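Local coordinates for protein rhamnosidase B (Bacillus sp., PDB 2OKX) that hydrolyses terminal alpha-L-rhamnose residues from rhamnosides as a glycoside hydrolase of family 78, probably with inversion of the anomeric configuration, at residues A[21-26]-A[150-155]; A[279-282]-A[287-290]; A[486-489]-A[494-497]. One frame throughout, in Å; residues are numbered along the deposited sequence.

Contact 1: A[21-26]-A[150-155]; sequences NEWRCF and FGEVID
Asn21 and Phe150 bring the two backbones closest, their CA atoms 6.8 Å apart, too far for the segments to pair as strands. Residues 22-26 open strand 22-31 of an antiparallel beta-sheet near the N-terminus, whereas 150-155 runs from a loop into strand 153-155, which pairs with 485-489 in a different, mixed sheet. The contact is therefore a buried join between two beta-sheets and the loops leading into their strands, made by side chains. At one end the Asn21 amide lies flat on the Phe150 ring, the planes 6° apart, with Asn21 CG 3.4 Å from Phe150 CG. Asn21 CB sits over the middle of the same face, 3.5 Å from the centroid of the Phe150 ring, in a CH-pi contact almost on the ring normal. The first torsion of Asn21 (chi1 -173°) sets CG opposite the backbone N and so lays the amide over the CB end of the ring. OD1 of Asn21 is also hydrogen-bonded to Ser141, which together with the stack limits the amide's rotation. Replacing the phenylalanine with an alanine here would probably uncover the stacked face of Asn21, opening a gap where the ring had been and leaving that amide freer to turn. At the other end Trp23 reaches across, and its CH2 lies 3.4 Å from Glu152 CB. The Glu152 chain bends at chi2 (-85°), which keeps CG and CD close to the same indole carbon while the carboxylate is gripped by Tyr497, Ser499 and Arg503. Pro500 and Leu93 and Leu95 of strand 87-96 also pack on Trp23. Beside Glu152, the isoleucine closes the join with its terminal methyl, Ile154 CD1 touching Trp23 CZ3 at 3.9 Å.

Contact 2: A[279-282]-A[287-290]; sequences TEWT and ERYY
Thr282 and Tyr289 form a single antiparallel bridge, a hydrogen-bonded pair with a bond in each direction. Thr282 N donates to Tyr289 O at 2.9 Å, nearly straight and in the carbonyl plane; in return Tyr289 N meets Thr282 O at 2.8 Å from above the plane of that carbonyl. A water that donates to Tyr289 O also lies 2.6 Å from Thr282 OG1, tying the threonine side chain to the same carbonyl.

Next to this bridge the guanidinium of Arg288 lies flat on the indole of Trp281, the planes 11° apart and Arg288 CZ 3.2 Å from Trp281 CE2. It is a cation-pi stack offset toward the rim of the ring system, extended by Arg288 CD, which makes a CH-pi contact with the five-membered ring. The arginine runs out extended and then turns at chi3 (-70°), a bend that lays its head along the indole. Its NH1 also donates to Tyr290 OH at 3.1 Å, in the guanidinium plane, so that one group is held both over a face and at an edge. Trp281 CB in turn covers a face of the Tyr290 ring, and Tyr290 CE2 packs 3.7 Å from Trp281 CE3.

The bridge ties the loop that follows strand 276-277 to the start of strand 288-294, at the surface of the D2 region. Strand 288-294 edges a five-stranded antiparallel sheet, with 256-262 as its neighbour there, while helix 397-402 packs through Val402 against Glu287 and Tyr289.

Contact 3: A[486-489]-A[494-497]; sequences FRYI and RQSY
This is an aromatic cluster between two beta-sheets, with both its strands in the concanavalin-like region, in which Phe486 and Tyr488 meet Tyr497 across the space between strands 485-489 and 493-498. The strand axes run nearly antiparallel, at 156°, but approach only to 10.0 Å, a separation that suits side chains packed between sheets rather than paired neighbours. Tyr497 occupies the middle of the cluster and uses two parts of its ring. Its edge is turned toward the face of Phe486 in an edge-to-face pair, centroids 5.7 Å apart and planes at 68°. Over one of its own faces comes the near side of Tyr488, with Tyr488 CD1 3.7 Å from Tyr497 CG. These two tyrosine rings are inclined at 39° and point in opposite directions, sliding past each other, and Tyr488 CE1 also touches Tyr497 CB at 3.7 Å. Both carry CG opposite the backbone N, which sends each ring out from its strand toward the other. Tyr488 reaches far enough to bring its hydroxyl to the opposite strand. There a water 2.6 Å from Tyr488 OH donates to Ser496 O at 2.9 Å, a bridge that links the buried phenol to the backbone of the other sheet. Gln495 packs beside the same hydroxyl, its CG 3.4 Å from Tyr488 OH. The far end of Tyr497 is held by Glu152, to which its OH is hydrogen-bonded. Phe453 of strand 450-457, the sheet neighbour of 493-498, adds an edge-to-face partner for Tyr488 and also packs on Phe486 and Tyr497. Within its own sheet, strand 485-489 lies between strands 462-472 and 153-155, whose Ile154 rests against Tyr497.

Along the chain the three contacts follow in series. Contacts 1 and 3 are neighbours, their centres about 13 Å apart, and each places one segment in the same mixed beta-sheet, where strands 153-155 and 485-489 run parallel. They touch directly: Glu152 OE1 meets Tyr497 OH at 2.7 Å, and Ile154 O meets Ile489 N at 2.8 Å, both probable hydrogen bonds. Strand 153-155, from the N-terminal region, is thus paired with a strand of the concanavalin-like region, joining the two. Contact 2 stands apart in the D2 region, its centre about 35 Å from either of the others, and ties a surface loop to the start of the strand that follows it.

Contact 1: A[21-26]-A[150-155]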
# COMPACT_ATOMS: atom_id res chain seq x y z
N ASN A 21 -3.32 5.92 18.41
CA ASN A 21 -2.84 4.54 18.43
C ASN A 21 -3.27 3.76 19.68
O ASN A 21 -2.43 3.29 20.44
CB ASN A 21 -1.31 4.56 18.33
CG ASN A 21 -0.70 3.18 18.17
OD1 ASN A 21 0.50 3.00 18.39
ND2 ASN A 21 -1.50 2.21 17.77
N GLU A 22 -4.57 3.63 19.89
CA GLU A 22 -5.06 2.90 21.05
C GLU A 22 -5.87 1.67 20.68
O GLU A 22 -6.79 1.74 19.87
CB GLU A 22 -5.93 3.81 21.93
CG GLU A 22 -6.52 3.11 23.16
CD GLU A 22 -7.34 4.04 24.04
OE1 GLU A 22 -8.59 3.99 23.98
OE2 GLU A 22 -6.72 4.83 24.78
N TRP A 23 -5.51 0.53 21.27
CA TRP A 23 -6.22 -0.71 21.02
C TRP A 23 -7.10 -0.96 22.25
O TRP A 23 -6.61 -1.06 23.37
CB TRP A 23 -5.22 -1.86 20.81
CG TRP A 23 -4.41 -1.71 19.54
CD1 TRP A 23 -4.43 -0.64 18.68
CD2 TRP A 23 -3.49 -2.66 19.00
NE1 TRP A 23 -3.57 -0.87 17.63
CE2 TRP A 23 -2.98 -2.10 17.80
CE3 TRP A 23 -3.04 -3.92 19.40
CZ2 TRP A 23 -2.04 -2.77 17.00
CZ3 TRP A 23 -2.11 -4.59 18.60
CH2 TRP A 23 -1.62 -4.01 17.41
N ARG A 24 -8.41 -1.05 22.02
CA ARG A 24 -9.36 -1.24 23.11
C ARG A 24 -10.22 -2.49 22.98
O ARG A 24 -10.72 -2.80 21.90
CB ARG A 24 -10.25 0.01 23.21
CG ARG A 24 -11.38 -0.07 24.22
CD ARG A 24 -12.05 1.29 24.37
NE ARG A 24 -11.18 2.25 25.05
CZ ARG A 24 -10.95 2.25 26.36
NH1 ARG A 24 -11.53 1.35 27.14
NH2 ARG A 24 -10.13 3.15 26.89
N CYS A 25 -10.39 -3.20 24.09
CA CYS A 25 -11.17 -4.43 24.15
C CYS A 25 -12.61 -4.18 24.59
O CYS A 25 -12.88 -3.31 25.42
CB CYS A 25 -10.54 -5.42 25.12
SG CYS A 25 -8.81 -5.81 24.83
N PHE A 26 -13.53 -4.96 24.03
CA PHE A 26 -14.94 -4.87 24.39
C PHE A 26 -15.49 -6.28 24.60
O PHE A 26 -15.11 -7.21 23.88
CB PHE A 26 -15.75 -4.18 23.29
CG PHE A 26 -15.42 -2.72 23.11
CD1 PHE A 26 -14.37 -2.33 22.28
CD2 PHE A 26 -16.14 -1.75 23.79
CE1 PHE A 26 -14.05 -0.98 22.13
CE2 PHE A 26 -15.83 -0.40 23.64
CZ PHE A 26 -14.79 -0.01 22.81
N PHE A 150 -0.05 2.07 12.65
CA PHE A 150 1.10 1.99 13.56
C PHE A 150 1.68 0.58 13.71
O PHE A 150 0.95 -0.41 13.66
CB PHE A 150 0.68 2.48 14.95
CG PHE A 150 0.18 3.89 14.98
CD1 PHE A 150 1.03 4.94 15.31
CD2 PHE A 150 -1.15 4.17 14.67
CE1 PHE A 150 0.57 6.25 15.33
CE2 PHE A 150 -1.62 5.49 14.69
CZ PHE A 150 -0.76 6.53 15.02
N GLY A 151 2.99 0.52 13.90
CA GLY A 151 3.66 -0.75 14.13
C GLY A 151 3.57 -0.88 15.64
O GLY A 151 4.00 0.02 16.36
N GLU A 152 3.02 -1.99 16.14
CA GLU A 152 2.83 -2.11 17.58
C GLU A 152 3.98 -2.59 18.44
O GLU A 152 4.95 -3.19 17.98
CB GLU A 152 1.59 -2.97 17.87
CG GLU A 152 1.78 -4.50 17.82
CD GLU A 152 1.65 -5.10 16.42
OE1 GLU A 152 1.35 -6.31 16.33
OE2 GLU A 152 1.85 -4.37 15.42
N VAL A 153 3.85 -2.28 19.73
CA VAL A 153 4.79 -2.68 20.77
C VAL A 153 3.87 -3.19 21.87
O VAL A 153 3.09 -2.42 22.44
CB VAL A 153 5.62 -1.50 21.29
CG1 VAL A 153 6.40 -1.92 22.53
CG2 VAL A 153 6.57 -1.01 20.21
N ILE A 154 3.95 -4.49 22.16
CA ILE A 154 3.09 -5.12 23.15
C ILE A 154 3.87 -5.81 24.26
O ILE A 154 4.70 -6.67 24.00
CB ILE A 154 2.19 -6.20 22.50
CG1 ILE A 154 1.47 -5.63 21.27
CG2 ILE A 154 1.20 -6.74 23.52
CD1 ILE A 154 0.44 -4.57 21.58
N ASP A 155 3.59 -5.43 25.51
CA ASP A 155 4.25 -6.06 26.64
C ASP A 155 3.23 -7.03 27.23
O ASP A 155 2.33 -6.63 27.98
CB ASP A 155 4.66 -5.01 27.68
CG ASP A 155 5.49 -5.60 28.80
OD1 ASP A 155 6.26 -4.84 29.43
OD2 ASP A 155 5.36 -6.81 29.06

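Contact 2: A[279-282]-A[287-290]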
# COMPACT_ATOMS: atom_id res chain seq x y z
N THR A 279 30.83 18.40 9.49
CA THR A 279 30.99 18.31 8.04
C THR A 279 31.33 16.93 7.50
O THR A 279 31.23 16.70 6.30
CB THR A 279 32.08 19.28 7.54
OG1 THR A 279 33.35 18.89 8.06
CG2 THR A 279 31.77 20.70 7.98
N GLU A 280 31.73 16.01 8.37
CA GLU A 280 32.08 14.67 7.93
C GLU A 280 31.11 13.61 8.42
O GLU A 280 30.61 13.68 9.54
CB GLU A 280 33.50 14.31 8.38
CG GLU A 280 34.57 15.30 7.94
CD GLU A 280 34.55 15.55 6.45
OE1 GLU A 280 34.70 14.58 5.67
OE2 GLU A 280 34.40 16.72 6.04
N TRP A 281 30.85 12.62 7.57
CA TRP A 281 29.94 11.54 7.92
C TRP A 281 30.09 10.37 6.96
O TRP A 281 30.76 10.47 5.93
CB TRP A 281 28.49 12.05 7.89
CG TRP A 281 28.03 12.54 6.54
CD1 TRP A 281 27.70 11.78 5.46
CD2 TRP A 281 27.87 13.90 6.14
NE1 TRP A 281 27.35 12.58 4.40
CE2 TRP A 281 27.45 13.89 4.79
CE3 TRP A 281 28.06 15.14 6.78
CZ2 TRP A 281 27.20 15.07 4.07
CZ3 TRP A 281 27.81 16.30 6.06
CH2 TRP A 281 27.38 16.26 4.72
N THR A 282 29.48 9.24 7.32
CA THR A 282 29.52 8.05 6.49
C THR A 282 28.10 7.52 6.35
O THR A 282 27.15 8.10 6.88
CB THR A 282 30.38 6.93 7.13
OG1 THR A 282 29.87 6.62 8.43
CG2 THR A 282 31.84 7.38 7.24
N GLU A 287 20.97 6.47 4.66
CA GLU A 287 21.53 6.42 6.01
C GLU A 287 22.71 7.37 6.19
O GLU A 287 23.40 7.71 5.24
CB GLU A 287 22.00 5.01 6.36
CG GLU A 287 20.99 3.91 6.11
CD GLU A 287 21.54 2.53 6.41
OE1 GLU A 287 20.91 1.53 6.01
OE2 GLU A 287 22.61 2.45 7.07
N ARG A 288 22.93 7.79 7.43
CA ARG A 288 24.05 8.66 7.73
C ARG A 288 24.50 8.46 9.16
O ARG A 288 23.67 8.31 10.07
CB ARG A 288 23.70 10.13 7.49
CG ARG A 288 24.89 11.06 7.69
CD ARG A 288 24.58 12.51 7.34
NE ARG A 288 24.40 12.70 5.90
CZ ARG A 288 24.25 13.89 5.33
NH1 ARG A 288 24.27 15.00 6.07
NH2 ARG A 288 24.09 13.99 4.01
N TYR A 289 25.81 8.43 9.36
CA TYR A 289 26.39 8.26 10.69
C TYR A 289 27.50 9.28 10.90
O TYR A 289 28.31 9.53 10.01
CB TYR A 289 26.96 6.84 10.86
CG TYR A 289 25.98 5.75 10.52
CD1 TYR A 289 25.78 5.34 9.20
CD2 TYR A 289 25.19 5.16 11.51
CE1 TYR A 289 24.82 4.39 8.87
CE2 TYR A 289 24.23 4.21 11.19
CZ TYR A 289 24.05 3.83 9.87
OH TYR A 289 23.08 2.91 9.55
N TYR A 290 27.52 9.89 12.08
CA TYR A 290 28.54 10.87 12.41
C TYR A 290 29.41 10.33 13.54
O TYR A 290 28.90 9.71 14.48
CB TYR A 290 27.91 12.19 12.89
CG TYR A 290 27.16 12.97 11.84
CD1 TYR A 290 25.86 12.60 11.46
CD2 TYR A 290 27.72 14.10 11.25
CE1 TYR A 290 25.15 13.36 10.52
CE2 TYR A 290 27.02 14.86 10.32
CZ TYR A 290 25.73 14.49 9.96
OH TYR A 290 25.05 15.26 9.05
O HOH W 1 30.93 8.13 10.33

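Contact 3: A[486-489]-A[494-497]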
# COMPACT_ATOMS: atom_id res chain seq x y z
N PHE A 486 7.11 -4.83 14.71
CA PHE A 486 6.38 -4.93 15.96
C PHE A 486 7.34 -5.50 16.99
O PHE A 486 8.32 -6.18 16.64
CB PHE A 486 5.09 -5.78 15.84
CG PHE A 486 5.29 -7.28 15.85
CD1 PHE A 486 4.86 -8.04 14.77
CD2 PHE A 486 5.83 -7.93 16.96
CE1 PHE A 486 4.96 -9.44 14.79
CE2 PHE A 486 5.94 -9.32 16.99
CZ PHE A 486 5.50 -10.07 15.91
N ARG A 487 7.12 -5.16 18.25
CA ARG A 487 7.94 -5.69 19.33
C ARG A 487 6.97 -6.34 20.29
O ARG A 487 5.93 -5.76 20.62
CB ARG A 487 8.72 -4.59 20.06
CG ARG A 487 9.27 -5.07 21.41
CD ARG A 487 10.34 -4.14 21.95
NE ARG A 487 11.56 -4.22 21.14
CZ ARG A 487 12.64 -3.48 21.36
NH1 ARG A 487 12.67 -2.62 22.36
NH2 ARG A 487 13.70 -3.62 20.58
N TYR A 488 7.31 -7.54 20.72
CA TYR A 488 6.49 -8.29 21.65
C TYR A 488 7.38 -8.65 22.82
O TYR A 488 8.46 -9.22 22.64
CB TYR A 488 5.98 -9.57 20.97
CG TYR A 488 5.16 -10.47 21.87
CD1 TYR A 488 3.77 -10.35 21.93
CD2 TYR A 488 5.77 -11.46 22.64
CE1 TYR A 488 3.01 -11.18 22.75
CE2 TYR A 488 5.02 -12.30 23.47
CZ TYR A 488 3.65 -12.15 23.51
OH TYR A 488 2.91 -12.99 24.32
N ILE A 489 6.95 -8.29 24.03
CA ILE A 489 7.71 -8.59 25.23
C ILE A 489 6.98 -9.73 25.93
O ILE A 489 5.79 -9.62 26.26
CB ILE A 489 7.78 -7.36 26.16
CG1 ILE A 489 8.32 -6.16 25.37
CG2 ILE A 489 8.71 -7.65 27.33
CD1 ILE A 489 8.19 -4.83 26.08
N ARG A 494 4.84 -20.42 27.95
CA ARG A 494 4.42 -20.55 26.57
C ARG A 494 3.32 -19.55 26.26
O ARG A 494 2.44 -19.30 27.09
CB ARG A 494 3.90 -21.97 26.28
CG ARG A 494 3.42 -22.12 24.84
CD ARG A 494 2.72 -23.44 24.55
NE ARG A 494 3.61 -24.59 24.63
CZ ARG A 494 3.62 -25.59 23.76
NH1 ARG A 494 2.79 -25.59 22.72
NH2 ARG A 494 4.44 -26.61 23.93
N GLN A 495 3.36 -18.99 25.06
CA GLN A 495 2.38 -18.00 24.65
C GLN A 495 2.29 -17.92 23.13
O GLN A 495 3.18 -18.38 22.42
CB GLN A 495 2.75 -16.64 25.22
CG GLN A 495 4.12 -16.15 24.78
CD GLN A 495 4.86 -15.43 25.88
OE1 GLN A 495 5.66 -16.03 26.61
NE2 GLN A 495 4.61 -14.13 26.02
N SER A 496 1.19 -17.35 22.64
CA SER A 496 0.97 -17.19 21.21
C SER A 496 0.55 -15.76 20.93
O SER A 496 -0.06 -15.11 21.77
CB SER A 496 -0.13 -18.14 20.74
OG SER A 496 0.22 -19.49 20.98
N TYR A 497 0.89 -15.28 19.74
CA TYR A 497 0.53 -13.93 19.35
C TYR A 497 0.38 -13.80 17.84
O TYR A 497 1.17 -14.36 17.08
CB TYR A 497 1.60 -12.93 19.82
CG TYR A 497 1.26 -11.50 19.46
CD1 TYR A 497 0.25 -10.82 20.14
CD2 TYR A 497 1.91 -10.84 18.42
CE1 TYR A 497 -0.10 -9.52 19.79
CE2 TYR A 497 1.57 -9.55 18.06
CZ TYR A 497 0.56 -8.89 18.74
OH TYR A 497 0.21 -7.61 18.39
O HOH W 2 0.40 -13.73 24.24